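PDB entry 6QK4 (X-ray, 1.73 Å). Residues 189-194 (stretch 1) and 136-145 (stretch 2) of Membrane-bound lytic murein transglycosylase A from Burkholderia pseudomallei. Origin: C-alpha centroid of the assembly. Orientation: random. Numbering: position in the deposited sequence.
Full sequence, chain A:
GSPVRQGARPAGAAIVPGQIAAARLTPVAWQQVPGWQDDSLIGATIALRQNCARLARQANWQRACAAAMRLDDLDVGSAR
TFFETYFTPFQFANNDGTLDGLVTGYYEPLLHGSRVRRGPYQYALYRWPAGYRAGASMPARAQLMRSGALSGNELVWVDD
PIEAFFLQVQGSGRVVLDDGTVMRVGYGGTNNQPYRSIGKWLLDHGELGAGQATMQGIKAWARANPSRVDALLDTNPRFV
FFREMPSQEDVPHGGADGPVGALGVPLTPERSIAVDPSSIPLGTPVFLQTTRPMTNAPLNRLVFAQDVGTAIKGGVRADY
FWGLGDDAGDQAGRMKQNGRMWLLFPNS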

# COMPACT_ATOMS: atom_id res chain seq x y z
N GLY A 189 8.33 13.46 12.66
CA GLY A 189 8.85 13.22 13.99
C GLY A 189 7.80 12.63 14.92
O GLY A 189 6.63 12.46 14.56
N THR A 190 8.26 12.30 16.13
CA THR A 190 7.50 11.52 17.10
C THR A 190 7.78 12.05 18.51
O THR A 190 8.74 12.78 18.73
CB THR A 190 7.84 10.03 17.00
OG1 THR A 190 7.25 9.32 18.08
CG2 THR A 190 9.37 9.81 17.04
N ASN A 191 6.89 11.72 19.45
CA ASN A 191 7.18 12.02 20.84
C ASN A 191 8.01 10.92 21.50
O ASN A 191 8.34 11.03 22.70
CB ASN A 191 5.88 12.28 21.61
CG ASN A 191 5.00 11.04 21.71
OD1 ASN A 191 5.16 10.03 21.02
ND2 ASN A 191 4.05 11.11 22.61
N ASN A 192 8.38 9.90 20.72
CA ASN A 192 9.09 8.69 21.14
C ASN A 192 8.51 8.16 22.43
O ASN A 192 9.18 8.05 23.46
CB ASN A 192 10.60 8.91 21.25
CG ASN A 192 11.39 8.13 20.18
OD1 ASN A 192 10.85 7.26 19.48
ND2 ASN A 192 12.66 8.47 20.05
N GLN A 193 7.23 7.82 22.36
CA GLN A 193 6.48 7.17 23.41
C GLN A 193 5.85 5.93 22.80
O GLN A 193 5.61 5.89 21.59
CB GLN A 193 5.40 8.09 24.00
CG GLN A 193 5.96 9.37 24.64
CD GLN A 193 6.56 9.14 26.04
OE1 GLN A 193 6.42 8.06 26.61
NE2 GLN A 193 7.20 10.15 26.58
N PRO A 194 5.57 4.91 23.60
CA PRO A 194 5.21 3.61 23.02
C PRO A 194 3.88 3.64 22.28
O PRO A 194 2.93 4.29 22.72
CB PRO A 194 5.14 2.68 24.24
CG PRO A 194 5.84 3.41 25.33
CD PRO A 194 5.69 4.86 25.06
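Stretch 2, residues 136-145: ASMPARAQLM

Two side-chain amides, rather than any pairing of backbone with backbone, tie these segments together: Asn191 and Gln193 each offer an amide nitrogen to a main-chain carbonyl, and the two carbonyls belong to consecutive residues, Met138 and Pro139. The example illustrates a general principle, that irregular chain segments lacking a common strand register can still be held in place when carboxamide side chains act as substitutes for backbone donors.

The donor segment leaves a strand at Thr190 and turns at once. Asn191 lies at phi/psi of -86/3° and Asn192 at 43/61°, a left-handed conformation, before Gln193 returns to an extended shape at -127/154°. Thr190 steadies this turn, its OG1 accepting a hydrogen bond from Asn192 N at 2.9 Å, while a weak one runs from Gln193 N to Asn191 OD1 at 3.3 Å. Within the turn, the CA-to-CB bonds of Asn191 and Gln193 point toward stretch 2, and that of the intervening Asn192 points sideways.

Stretch 2 approaches as an extended loop from Ala136 to Ala140 and then enters a helix at Arg141. The two chains advance in the same sense, for Asn191 CA lies 4.9 Å from Met138 CA and Gln193 CA lies 6.2 Å from Ala140 CA. The hydrogen bonds do not follow this pairing. Gln193, with chi1 and chi2 both in the m well, reaches back so that its NE2 meets Met138 O at 2.7 Å with a nearly straight N-H...O angle of 164°. Asn191, in the p rotamer, reaches forward instead, and its ND2 meets Pro139 O at 3.0 Å and 153°. The two bonds therefore cross over the register: Asn191 reaches one residue past its nearest neighbour Met138, and Gln193 reaches two residues back from its nearest neighbour Ala140.

Around these polar links the packing is modest, and the two stretches together bury 281 Å². Asn191 contributes most, with 86 Å² covered. Its CB rests 3.7 Å from Met138 CB, and the same CB lies 4.4 Å from Leu144 CD2, so that the first turn of the helix also borders the asparagine. Asn191 ND2 comes within 3.7 Å of Ala140 CA, close to the helix start. Ala140 occupies the N-cap position, and its carbonyl oxygen receives Leu144 N at 2.9 Å, opening the helical pattern. Gln193 also lies against this residue, with Gln193 CG 4.0 Å from Ala140 N. The contact thus combines two directional bonds with a small packed patch at the loop-to-helix junction.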

# COMPACT_ATOMS: atom_id res chain seq x y z
N ALA A 136 13.96 15.75 21.04
CA ALA A 136 13.87 15.70 22.49
C ALA A 136 12.55 15.05 22.90
O ALA A 136 11.50 15.31 22.30
CB ALA A 136 13.99 17.11 23.07
N SER A 137 12.61 14.17 23.90
CA SER A 137 11.43 13.40 24.31
C SER A 137 10.35 14.32 24.86
O SER A 137 10.61 15.21 25.68
CB SER A 137 11.80 12.32 25.34
OG SER A 137 12.16 12.89 26.60
N MET A 138 9.14 14.12 24.38
CA MET A 138 7.92 14.79 24.79
C MET A 138 7.09 13.85 25.63
O MET A 138 7.33 12.64 25.67
CB MET A 138 7.12 15.20 23.56
CG MET A 138 7.74 16.23 22.70
SD MET A 138 7.01 16.14 21.05
CE MET A 138 7.37 17.77 20.46
N PRO A 139 6.08 14.37 26.33
CA PRO A 139 5.15 13.50 27.04
C PRO A 139 4.23 12.76 26.08
O PRO A 139 4.15 13.06 24.89
CB PRO A 139 4.35 14.47 27.91
CG PRO A 139 4.39 15.77 27.14
CD PRO A 139 5.77 15.80 26.52
N ALA A 140 3.53 11.78 26.65
CA ALA A 140 2.45 11.05 26.00
C ALA A 140 1.44 11.98 25.32
O ALA A 140 1.20 13.11 25.77
CB ALA A 140 1.72 10.21 27.05
N ARG A 141 0.79 11.45 24.26
CA ARG A 141 -0.26 12.15 23.52
C ARG A 141 -1.23 12.93 24.39
O ARG A 141 -1.54 14.10 24.13
CB ARG A 141 -1.01 11.10 22.64
CG ARG A 141 -2.48 11.46 22.21
CD ARG A 141 -3.26 10.28 21.50
NE ARG A 141 -2.41 9.58 20.46
CZ ARG A 141 -2.46 9.83 19.13
NH1 ARG A 141 -3.33 10.71 18.65
NH2 ARG A 141 -1.64 9.20 18.28
N ALA A 142 -1.70 12.32 25.47
CA ALA A 142 -2.78 12.94 26.21
C ALA A 142 -2.32 14.23 26.86
O ALA A 142 -3.09 15.18 26.94
CB ALA A 142 -3.32 11.96 27.25
N GLN A 143 -1.05 14.28 27.28
CA GLN A 143 -0.54 15.48 27.94
C GLN A 143 0.01 16.46 26.92
O GLN A 143 -0.13 17.67 27.10
CB GLN A 143 0.55 15.11 28.95
CG GLN A 143 -0.04 14.59 30.30
CD GLN A 143 -0.89 13.33 30.16
OE1 GLN A 143 -2.07 13.31 30.57
NE2 GLN A 143 -0.30 12.26 29.62
N LEU A 144 0.61 15.94 25.84
CA LEU A 144 1.02 16.79 24.74
C LEU A 144 -0.16 17.63 24.23
O LEU A 144 -0.04 18.85 24.05
CB LEU A 144 1.59 15.91 23.62
CG LEU A 144 2.31 16.56 22.48
CD1 LEU A 144 3.47 17.35 22.99
CD2 LEU A 144 2.77 15.41 21.59
N MET A 145 -1.31 16.98 24.01
CA MET A 145 -2.49 17.69 23.53
C MET A 145 -3.03 18.67 24.55
O MET A 145 -3.74 19.61 24.15
CB MET A 145 -3.60 16.71 23.12
CG MET A 145 -3.27 15.80 21.89
SD MET A 145 -3.41 16.77 20.40
CE MET A 145 -5.03 17.51 20.60